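Local coordinates for protein probable UbiX-like flavin prenyltransferase (Escherichia coli, PDB 1SBZ) that probably transfers a dimethylallyl group to reduced FMN, making the prenylated flavin cofactor used by phenolic acid decarboxylase, at residues V110-R122 / M134-P147. Residues are numbered along the deposited sequence; the frame is centred on the assembly and turned at random.
Sequences VLKEGRKLVLVPR and MLALSRMGVAMVPP. With FMN (flavin mononucleotide), chain H.
Leu119 and Val142 meet at the apolar centre, where CD2 of Leu119 rests 3.6 Å from CG1 of Val142 and also reaches CD1 of Leu137, whose side chain crosses it at about a right angle. The two methyls of Val142 divide the contact: CG1, anti to the backbone N (chi1 179°), lies against Leu117 and Leu119, while CG2 meets CD2 of Leu111 at 3.7 Å. The other methyl of Leu111, CD1, touches CE of selenomethionine Met140. On the sheet face of Val118 and Ala143, CG1 of Val118 packs on CG2 of Val145 at 3.6 Å, with Val169 of helix 158-170 over both.

Strand 116-121, helix 128-139 and strand 143-144 form a beta-alpha-beta unit at one edge of the parallel sheet within this chain, where backbone bonds from Met144 lead on to a neighbouring subunit. Three backbone hydrogen bonds join the two segments along this parallel pairing: Ala143 N to Leu117 O (3.0 Å), Leu119 N to Ala143 O, and Val145 N to Leu119 O. Gly141, the first residue after helix 128-139 to leave helical angles, has positive phi and completes a Schellman motif, and its O weakly accepts from a water that Leu117 N also holds.

Beyond the strand, CG of Pro147 lies 3.9 Å from CG of Arg122. Arg122 O accepts from FMN N3 at 2.9 Å, and Arg122 NH1 donates to FMN O4, which lies at the guanidinium edge, at 3.0 Å; NE and NH2 bind carbonyls of Pro149 and Met148 of a neighbouring subunit.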
ATOM      1  N   VAL D 110     -12.548 -21.436 -12.966  1.00 15.75           N
ATOM      2  CA  VAL D 110     -11.413 -21.328 -13.882  1.00 16.14           C
ATOM      3  C   VAL D 110     -10.164 -20.767 -13.164  1.00 16.40           C
ATOM      4  O   VAL D 110      -9.073 -21.336 -13.262  1.00 16.43           O
ATOM      5  CB  VAL D 110     -11.792 -20.528 -15.160  1.00 16.19           C
ATOM      6  CG1 VAL D 110     -10.563 -19.936 -15.837  1.00 15.66           C
ATOM      7  CG2 VAL D 110     -12.569 -21.422 -16.135  1.00 16.57           C
ATOM      8  N   LEU D 111     -10.340 -19.680 -12.416  1.00 16.77           N
ATOM      9  CA  LEU D 111      -9.224 -19.066 -11.697  1.00 16.83           C
ATOM     10  C   LEU D 111      -8.643 -19.965 -10.593  1.00 17.06           C
ATOM     11  O   LEU D 111      -7.423 -20.066 -10.460  1.00 16.42           O
ATOM     12  CB  LEU D 111      -9.601 -17.677 -11.155  1.00 16.79           C
ATOM     13  CG  LEU D 111      -9.852 -16.569 -12.201  1.00 16.81           C
ATOM     14  CD1 LEU D 111     -10.354 -15.289 -11.553  1.00 15.04           C
ATOM     15  CD2 LEU D 111      -8.610 -16.265 -13.013  1.00 16.36           C
ATOM     16  N   LYS D 112      -9.498 -20.638  -9.820  1.00 17.29           N
ATOM     17  CA  LYS D 112      -8.981 -21.507  -8.754  1.00 17.80           C
ATOM     18  C   LYS D 112      -8.249 -22.734  -9.309  1.00 17.73           C
ATOM     19  O   LYS D 112      -7.351 -23.254  -8.664  1.00 18.54           O
ATOM     20  CB  LYS D 112     -10.076 -21.910  -7.754  1.00 17.37           C
ATOM     21  CG  LYS D 112     -10.981 -23.044  -8.196  1.00 17.48           C
ATOM     22  CD  LYS D 112     -11.961 -23.411  -7.096  1.00 18.23           C
ATOM     23  CE  LYS D 112     -12.930 -24.515  -7.541  1.00 20.70           C
ATOM     24  NZ  LYS D 112     -12.295 -25.852  -7.481  1.00 19.69           N
ATOM     25  N   GLU D 113      -8.624 -23.174 -10.507  1.00 18.03           N
ATOM     26  CA  GLU D 113      -7.998 -24.346 -11.125  1.00 18.53           C
ATOM     27  C   GLU D 113      -6.734 -23.999 -11.897  1.00 18.75           C
ATOM     28  O   GLU D 113      -6.061 -24.895 -12.407  1.00 19.44           O
ATOM     29  CB  GLU D 113      -8.977 -25.087 -12.048  1.00 18.72           C
ATOM     30  CG  GLU D 113     -10.191 -25.704 -11.353  1.00 18.57           C
ATOM     31  CD  GLU D 113      -9.842 -26.726 -10.284  1.00 20.43           C
ATOM     32  OE1 GLU D 113      -8.837 -27.463 -10.434  1.00 20.78           O
ATOM     33  OE2 GLU D 113     -10.587 -26.791  -9.277  1.00 21.49           O
ATOM     34  N   GLY D 114      -6.412 -22.708 -11.986  1.00 18.59           N
ATOM     35  CA  GLY D 114      -5.225 -22.249 -12.714  1.00 18.10           C
ATOM     36  C   GLY D 114      -5.405 -22.246 -14.223  1.00 18.15           C
ATOM     37  O   GLY D 114      -4.430 -22.271 -14.962  1.00 18.01           O
ATOM     38  N   ARG D 115      -6.653 -22.202 -14.682  1.00 18.07           N
ATOM     39  CA  ARG D 115      -6.955 -22.234 -16.111  1.00 18.50           C
ATOM     40  C   ARG D 115      -7.027 -20.811 -16.652  1.00 18.84           C
ATOM     41  O   ARG D 115      -7.118 -19.842 -15.874  1.00 18.62           O
ATOM     42  CB  ARG D 115      -8.250 -23.011 -16.377  1.00 18.42           C
ATOM     43  CG  ARG D 115      -8.198 -24.436 -15.829  1.00 18.43           C
ATOM     44  CD  ARG D 115      -9.494 -25.236 -15.938  1.00 19.45           C
ATOM     45  NE  ARG D 115      -9.310 -26.548 -15.309  1.00 19.79           N
ATOM     46  CZ  ARG D 115     -10.280 -27.302 -14.801  1.00 20.39           C
ATOM     47  NH1 ARG D 115     -11.548 -26.904 -14.835  1.00 20.20           N
ATOM     48  NH2 ARG D 115      -9.969 -28.465 -14.240  1.00 19.99           N
ATOM     49  N   LYS D 116      -6.957 -20.680 -17.974  1.00 18.81           N
ATOM     50  CA  LYS D 116      -6.843 -19.358 -18.591  1.00 19.09           C
ATOM     51  C   LYS D 116      -8.192 -18.649 -18.654  1.00 18.84           C
ATOM     52  O   LYS D 116      -9.163 -19.201 -19.176  1.00 19.32           O
ATOM     53  CB  LYS D 116      -6.209 -19.458 -19.984  1.00 19.55           C
ATOM     54  CG  LYS D 116      -6.171 -18.129 -20.728  1.00 21.00           C
ATOM     55  CD  LYS D 116      -4.842 -17.913 -21.420  1.00 26.74           C
ATOM     56  CE  LYS D 116      -4.492 -16.429 -21.446  1.00 27.96           C
ATOM     57  NZ  LYS D 116      -4.682 -15.781 -20.097  1.00 32.56           N
ATOM     58  N   LEU D 117      -8.248 -17.433 -18.112  1.00 18.40           N
ATOM     59  CA  LEU D 117      -9.420 -16.576 -18.261  1.00 17.84           C
ATOM     60  C   LEU D 117      -9.113 -15.385 -19.176  1.00 17.97           C
ATOM     61  O   LEU D 117      -8.167 -14.630 -18.930  1.00 17.42           O
ATOM     62  CB  LEU D 117      -9.918 -16.099 -16.887  1.00 18.04           C
ATOM     63  CG  LEU D 117     -11.214 -15.273 -16.832  1.00 18.06           C
ATOM     64  CD1 LEU D 117     -12.387 -16.040 -17.434  1.00 17.61           C
ATOM     65  CD2 LEU D 117     -11.540 -14.861 -15.403  1.00 17.06           C
ATOM     66  N   VAL D 118      -9.907 -15.236 -20.238  1.00 18.21           N
ATOM     67  CA  VAL D 118      -9.744 -14.137 -21.187  1.00 18.31           C
ATOM     68  C   VAL D 118     -11.010 -13.288 -21.183  1.00 18.11           C
ATOM     69  O   VAL D 118     -12.090 -13.773 -21.502  1.00 18.26           O
ATOM     70  CB  VAL D 118      -9.447 -14.638 -22.627  1.00 18.39           C
ATOM     71  CG1 VAL D 118      -9.351 -13.466 -23.615  1.00 19.05           C
ATOM     72  CG2 VAL D 118      -8.177 -15.467 -22.658  1.00 19.21           C
ATOM     73  N   LEU D 119     -10.875 -12.022 -20.813  1.00 17.52           N
ATOM     74  CA  LEU D 119     -12.025 -11.120 -20.775  1.00 17.25           C
ATOM     75  C   LEU D 119     -11.981 -10.167 -21.948  1.00 17.07           C
ATOM     76  O   LEU D 119     -10.906  -9.722 -22.352  1.00 17.43           O
ATOM     77  CB  LEU D 119     -12.010 -10.327 -19.469  1.00 17.19           C
ATOM     78  CG  LEU D 119     -12.756 -10.799 -18.218  1.00 18.43           C
ATOM     79  CD1 LEU D 119     -13.127 -12.286 -18.190  1.00 17.80           C
ATOM     80  CD2 LEU D 119     -12.014 -10.371 -16.941  1.00 17.62           C
ATOM     81  N   VAL D 120     -13.150  -9.836 -22.487  1.00 16.55           N
ATOM     82  CA  VAL D 120     -13.257  -8.863 -23.565  1.00 16.08           C
ATOM     83  C   VAL D 120     -14.085  -7.703 -22.998  1.00 15.82           C
ATOM     84  O   VAL D 120     -15.278  -7.579 -23.283  1.00 15.98           O
ATOM     85  CB  VAL D 120     -13.899  -9.503 -24.853  1.00 16.14           C
ATOM     86  CG1 VAL D 120     -14.095  -8.471 -25.962  1.00 15.97           C
ATOM     87  CG2 VAL D 120     -13.037 -10.672 -25.361  1.00 16.22           C
ATOM     88  N   PRO D 121     -13.462  -6.869 -22.161  1.00 15.63           N
ATOM     89  CA  PRO D 121     -14.199  -5.831 -21.453  1.00 15.43           C
ATOM     90  C   PRO D 121     -14.619  -4.738 -22.420  1.00 15.48           C
ATOM     91  O   PRO D 121     -13.803  -4.304 -23.239  1.00 15.55           O
ATOM     92  CB  PRO D 121     -13.164  -5.299 -20.458  1.00 15.20           C
ATOM     93  CG  PRO D 121     -11.860  -5.500 -21.154  1.00 15.12           C
ATOM     94  CD  PRO D 121     -12.015  -6.816 -21.857  1.00 15.20           C
ATOM     95  N   ARG D 122     -15.875  -4.304 -22.333  1.00 15.43           N
ATOM     96  CA  ARG D 122     -16.371  -3.232 -23.193  1.00 15.57           C
ATOM     97  C   ARG D 122     -17.202  -2.218 -22.411  1.00 16.04           C
ATOM     98  O   ARG D 122     -18.249  -2.543 -21.845  1.00 15.40           O
ATOM     99  CB  ARG D 122     -17.153  -3.783 -24.402  1.00 15.51           C
ATOM    100  CG  ARG D 122     -17.405  -2.771 -25.525  1.00 15.21           C
ATOM    101  CD  ARG D 122     -18.612  -1.846 -25.270  1.00 14.32           C
ATOM    102  NE  ARG D 122     -18.572  -0.629 -26.083  1.00 13.75           N
ATOM    103  CZ  ARG D 122     -19.116   0.528 -25.725  1.00 14.27           C
ATOM    104  NH1 ARG D 122     -19.741   0.640 -24.555  1.00 13.57           N
ATOM    105  NH2 ARG D 122     -19.025   1.581 -26.536  1.00 13.88           N
HETATM  106  N   MSE D 134     -10.106  -4.138 -13.560  1.00 15.02           N
HETATM  107  CA  MSE D 134      -9.293  -4.678 -14.650  1.00 17.01           C
HETATM  108  C   MSE D 134      -7.853  -4.958 -14.225  1.00 14.74           C
HETATM  109  O   MSE D 134      -7.275  -5.980 -14.597  1.00 15.29           O
HETATM  110  CB  MSE D 134      -9.302  -3.730 -15.845  1.00 16.07           C
HETATM  111  CG  MSE D 134     -10.624  -3.761 -16.585  1.00 18.94           C
HETATM  112 SE   MSE D 134     -10.782  -2.367 -17.942  1.00 25.21          SE
HETATM  113  CE  MSE D 134      -9.705  -3.046 -19.227  1.00 20.48           C
ATOM    114  N   LEU D 135      -7.272  -4.038 -13.463  1.00 13.26           N
ATOM    115  CA  LEU D 135      -5.901  -4.207 -12.989  1.00 11.63           C
ATOM    116  C   LEU D 135      -5.777  -5.380 -12.001  1.00 11.30           C
ATOM    117  O   LEU D 135      -4.861  -6.187 -12.099  1.00 11.01           O
ATOM    118  CB  LEU D 135      -5.369  -2.898 -12.370  1.00 10.92           C
ATOM    119  CG  LEU D 135      -3.961  -2.937 -11.749  1.00 10.45           C
ATOM    120  CD1 LEU D 135      -2.874  -3.306 -12.764  1.00  8.54           C
ATOM    121  CD2 LEU D 135      -3.634  -1.597 -11.084  1.00 10.66           C
ATOM    122  N   ALA D 136      -6.697  -5.463 -11.048  1.00 11.05           N
ATOM    123  CA  ALA D 136      -6.643  -6.520 -10.039  1.00 11.70           C
ATOM    124  C   ALA D 136      -6.578  -7.899 -10.702  1.00 12.42           C
ATOM    125  O   ALA D 136      -5.762  -8.734 -10.327  1.00 12.61           O
ATOM    126  CB  ALA D 136      -7.845  -6.423  -9.115  1.00 11.38           C
ATOM    127  N   LEU D 137      -7.438  -8.108 -11.700  1.00 12.63           N
ATOM    128  CA  LEU D 137      -7.528  -9.374 -12.427  1.00 13.78           C
ATOM    129  C   LEU D 137      -6.344  -9.595 -13.366  1.00 13.89           C
ATOM    130  O   LEU D 137      -5.864 -10.722 -13.501  1.00 14.24           O
ATOM    131  CB  LEU D 137      -8.856  -9.459 -13.185  1.00 13.19           C
ATOM    132  CG  LEU D 137     -10.110  -9.728 -12.345  1.00 14.40           C
ATOM    133  CD1 LEU D 137     -11.362  -9.541 -13.192  1.00 12.67           C
ATOM    134  CD2 LEU D 137     -10.083 -11.137 -11.711  1.00 14.32           C
ATOM    135  N   SER D 138      -5.888  -8.523 -14.017  1.00 14.85           N
ATOM    136  CA  SER D 138      -4.654  -8.555 -14.823  1.00 15.52           C
ATOM    137  C   SER D 138      -3.465  -9.081 -14.009  1.00 16.00           C
ATOM    138  O   SER D 138      -2.712  -9.939 -14.482  1.00 16.50           O
ATOM    139  CB  SER D 138      -4.333  -7.155 -15.371  1.00 15.71           C
ATOM    140  OG  SER D 138      -3.326  -7.200 -16.368  1.00 16.36           O
ATOM    141  N   ARG D 139      -3.294  -8.574 -12.784  1.00 16.41           N
ATOM    142  CA  ARG D 139      -2.170  -9.002 -11.934  1.00 17.03           C
ATOM    143  C   ARG D 139      -2.196 -10.517 -11.654  1.00 17.60           C
ATOM    144  O   ARG D 139      -1.160 -11.128 -11.353  1.00 16.73           O
ATOM    145  CB  ARG D 139      -2.131  -8.219 -10.622  1.00 16.74           C
ATOM    146  CG  ARG D 139      -1.810  -6.740 -10.759  1.00 16.71           C
ATOM    147  CD  ARG D 139      -1.388  -6.062  -9.457  1.00 18.17           C
ATOM    148  NE  ARG D 139      -0.566  -4.876  -9.733  1.00 23.08           N
ATOM    149  CZ  ARG D 139      -0.873  -3.655  -9.347  1.00 25.29           C
ATOM    150  NH1 ARG D 139      -1.972  -3.443  -8.632  1.00 30.33           N
ATOM    151  NH2 ARG D 139      -0.082  -2.640  -9.651  1.00 24.54           N
HETATM  152  N   MSE D 140      -3.381 -11.108 -11.778  1.00 18.48           N
HETATM  153  CA  MSE D 140      -3.582 -12.535 -11.564  1.00 20.70           C
HETATM  154  C   MSE D 140      -3.407 -13.369 -12.828  1.00 19.41           C
HETATM  155  O   MSE D 140      -3.621 -14.585 -12.803  1.00 19.54           O
HETATM  156  CB  MSE D 140      -4.984 -12.781 -11.017  1.00 20.45           C
HETATM  157  CG  MSE D 140      -5.196 -12.289  -9.619  1.00 22.70           C
HETATM  158 SE   MSE D 140      -7.038 -12.600  -9.103  1.00 27.87          SE
HETATM  159  CE  MSE D 140      -7.162 -14.570  -9.361  1.00 26.90           C
ATOM    160  N   GLY D 141      -3.053 -12.727 -13.934  1.00 18.64           N
ATOM    161  CA  GLY D 141      -2.878 -13.440 -15.195  1.00 18.00           C
ATOM    162  C   GLY D 141      -4.089 -13.452 -16.112  1.00 17.93           C
ATOM    163  O   GLY D 141      -4.030 -14.055 -17.188  1.00 18.27           O
ATOM    164  N   VAL D 142      -5.186 -12.800 -15.709  1.00 17.14           N
ATOM    165  CA  VAL D 142      -6.370 -12.690 -16.580  1.00 16.78           C
ATOM    166  C   VAL D 142      -6.076 -11.773 -17.765  1.00 17.01           C
ATOM    167  O   VAL D 142      -5.676 -10.622 -17.580  1.00 17.53           O
ATOM    168  CB  VAL D 142      -7.612 -12.169 -15.830  1.00 16.74           C
ATOM    169  CG1 VAL D 142      -8.825 -12.044 -16.786  1.00 15.72           C
ATOM    170  CG2 VAL D 142      -7.927 -13.068 -14.642  1.00 16.73           C
ATOM    171  N   ALA D 143      -6.273 -12.288 -18.974  1.00 16.68           N
ATOM    172  CA  ALA D 143      -6.052 -11.510 -20.192  1.00 16.96           C
ATOM    173  C   ALA D 143      -7.169 -10.496 -20.419  1.00 16.90           C
ATOM    174  O   ALA D 143      -8.352 -10.834 -20.398  1.00 16.96           O
ATOM    175  CB  ALA D 143      -5.915 -12.426 -21.396  1.00 16.41           C
HETATM  176  N   MSE D 144      -6.779  -9.249 -20.642  1.00 17.07           N
HETATM  177  CA  MSE D 144      -7.736  -8.179 -20.856  1.00 17.12           C
HETATM  178  C   MSE D 144      -7.698  -7.786 -22.307  1.00 16.73           C
HETATM  179  O   MSE D 144      -6.764  -7.114 -22.745  1.00 16.70           O
HETATM  180  CB  MSE D 144      -7.388  -6.977 -19.982  1.00 17.62           C
HETATM  181  CG  MSE D 144      -7.673  -7.180 -18.505  1.00 18.77           C
HETATM  182 SE   MSE D 144      -9.590  -7.302 -18.069  1.00 21.58          SE
HETATM  183  CE  MSE D 144     -10.094  -5.901 -18.894  1.00 23.54           C
ATOM    184  N   VAL D 145      -8.712  -8.211 -23.058  1.00 16.68           N
ATOM    185  CA  VAL D 145      -8.722  -8.002 -24.508  1.00 16.41           C
ATOM    186  C   VAL D 145      -9.940  -7.175 -24.945  1.00 16.53           C
ATOM    187  O   VAL D 145     -10.873  -7.707 -25.547  1.00 16.43           O
ATOM    188  CB  VAL D 145      -8.616  -9.344 -25.295  1.00 16.46           C
ATOM    189  CG1 VAL D 145      -8.037  -9.108 -26.676  1.00 16.66           C
ATOM    190  CG2 VAL D 145      -7.734 -10.356 -24.561  1.00 15.50           C
ATOM    191  N   PRO D 146      -9.915  -5.866 -24.669  1.00 16.72           N
ATOM    192  CA  PRO D 146     -11.004  -4.982 -25.062  1.00 16.63           C
ATOM    193  C   PRO D 146     -11.069  -4.930 -26.586  1.00 17.13           C
ATOM    194  O   PRO D 146     -10.024  -5.055 -27.230  1.00 16.99           O
ATOM    195  CB  PRO D 146     -10.571  -3.625 -24.501  1.00 16.43           C
ATOM    196  CG  PRO D 146      -9.088  -3.693 -24.476  1.00 16.10           C
ATOM    197  CD  PRO D 146      -8.821  -5.117 -24.022  1.00 16.42           C
ATOM    198  N   PRO D 147     -12.269  -4.782 -27.153  1.00 17.19           N
ATOM    199  CA  PRO D 147     -12.448  -4.783 -28.601  1.00 18.11           C
ATOM    200  C   PRO D 147     -12.030  -3.478 -29.285  1.00 18.60           C
ATOM    201  O   PRO D 147     -12.859  -2.811 -29.886  1.00 19.79           O
ATOM    202  CB  PRO D 147     -13.958  -5.005 -28.761  1.00 17.84           C
ATOM    203  CG  PRO D 147     -14.564  -4.436 -27.521  1.00 17.46           C
ATOM    204  CD  PRO D 147     -13.552  -4.630 -26.443  1.00 17.52           C
TER
HETATM  205  N1  FMN H1404     -22.775  -2.401 -19.564  1.00 19.94           N
HETATM  206  C2  FMN H1404     -21.414  -2.244 -19.694  1.00 19.80           C
HETATM  207  O2  FMN H1404     -20.717  -2.429 -18.703  1.00 19.54           O
HETATM  208  N3  FMN H1404     -20.865  -1.886 -20.910  1.00 19.41           N
HETATM  209  C4  FMN H1404     -21.694  -1.690 -22.009  1.00 20.13           C
HETATM  210  O4  FMN H1404     -21.182  -1.626 -23.131  1.00 19.17           O
HETATM  211  C4A FMN H1404     -23.085  -1.854 -21.872  1.00 20.00           C
HETATM  212  N5  FMN H1404     -23.946  -1.672 -22.942  1.00 19.99           N
HETATM  213  C5A FMN H1404     -25.317  -1.847 -22.782  1.00 19.59           C
HETATM  214  C6  FMN H1404     -26.182  -1.667 -23.865  1.00 20.25           C
HETATM  215  C7  FMN H1404     -27.565  -1.846 -23.713  1.00 20.58           C
HETATM  216  C7M FMN H1404     -28.402  -2.013 -24.955  1.00 22.80           C
HETATM  217  C8  FMN H1404     -28.083  -2.205 -22.462  1.00 20.26           C
HETATM  218  C8M FMN H1404     -29.515  -2.658 -22.303  1.00 21.90           C
HETATM  219  C9  FMN H1404     -27.218  -2.382 -21.388  1.00 19.80           C
HETATM  220  C9A FMN H1404     -25.837  -2.209 -21.540  1.00 19.77           C
HETATM  221  N10 FMN H1404     -24.980  -2.385 -20.457  1.00 19.67           N
HETATM  222  C10 FMN H1404     -23.617  -2.207 -20.630  1.00 19.64           C
HETATM  223  C1' FMN H1404     -25.543  -2.504 -19.066  1.00 19.09           C
HETATM  224  C2' FMN H1404     -25.526  -3.965 -18.629  1.00 19.54           C
HETATM  225  O2' FMN H1404     -26.250  -4.741 -19.561  1.00 20.58           O
HETATM  226  C3' FMN H1404     -26.063  -4.152 -17.205  1.00 19.64           C
HETATM  227  O3' FMN H1404     -25.124  -3.633 -16.274  1.00 19.41           O
HETATM  228  C4' FMN H1404     -26.402  -5.608 -16.863  1.00 18.98           C
HETATM  229  O4' FMN H1404     -26.746  -5.740 -15.497  1.00 19.54           O
HETATM  230  C5' FMN H1404     -25.253  -6.569 -17.152  1.00 19.18           C
HETATM  231  O5' FMN H1404     -25.546  -7.845 -16.608  1.00 19.00           O
HETATM  232  P   FMN H1404     -24.711  -9.117 -17.137  1.00 19.44           P
HETATM  233  O1P FMN H1404     -25.155  -9.390 -18.560  1.00 20.50           O
HETATM  234  O2P FMN H1404     -25.021 -10.262 -16.220  1.00 18.37           O
HETATM  235  O3P FMN H1404     -23.230  -8.791 -17.099  1.00 18.94           O
HETATM  236  O   HOH W   1      -5.961 -16.553 -16.601  1.00 23.17           O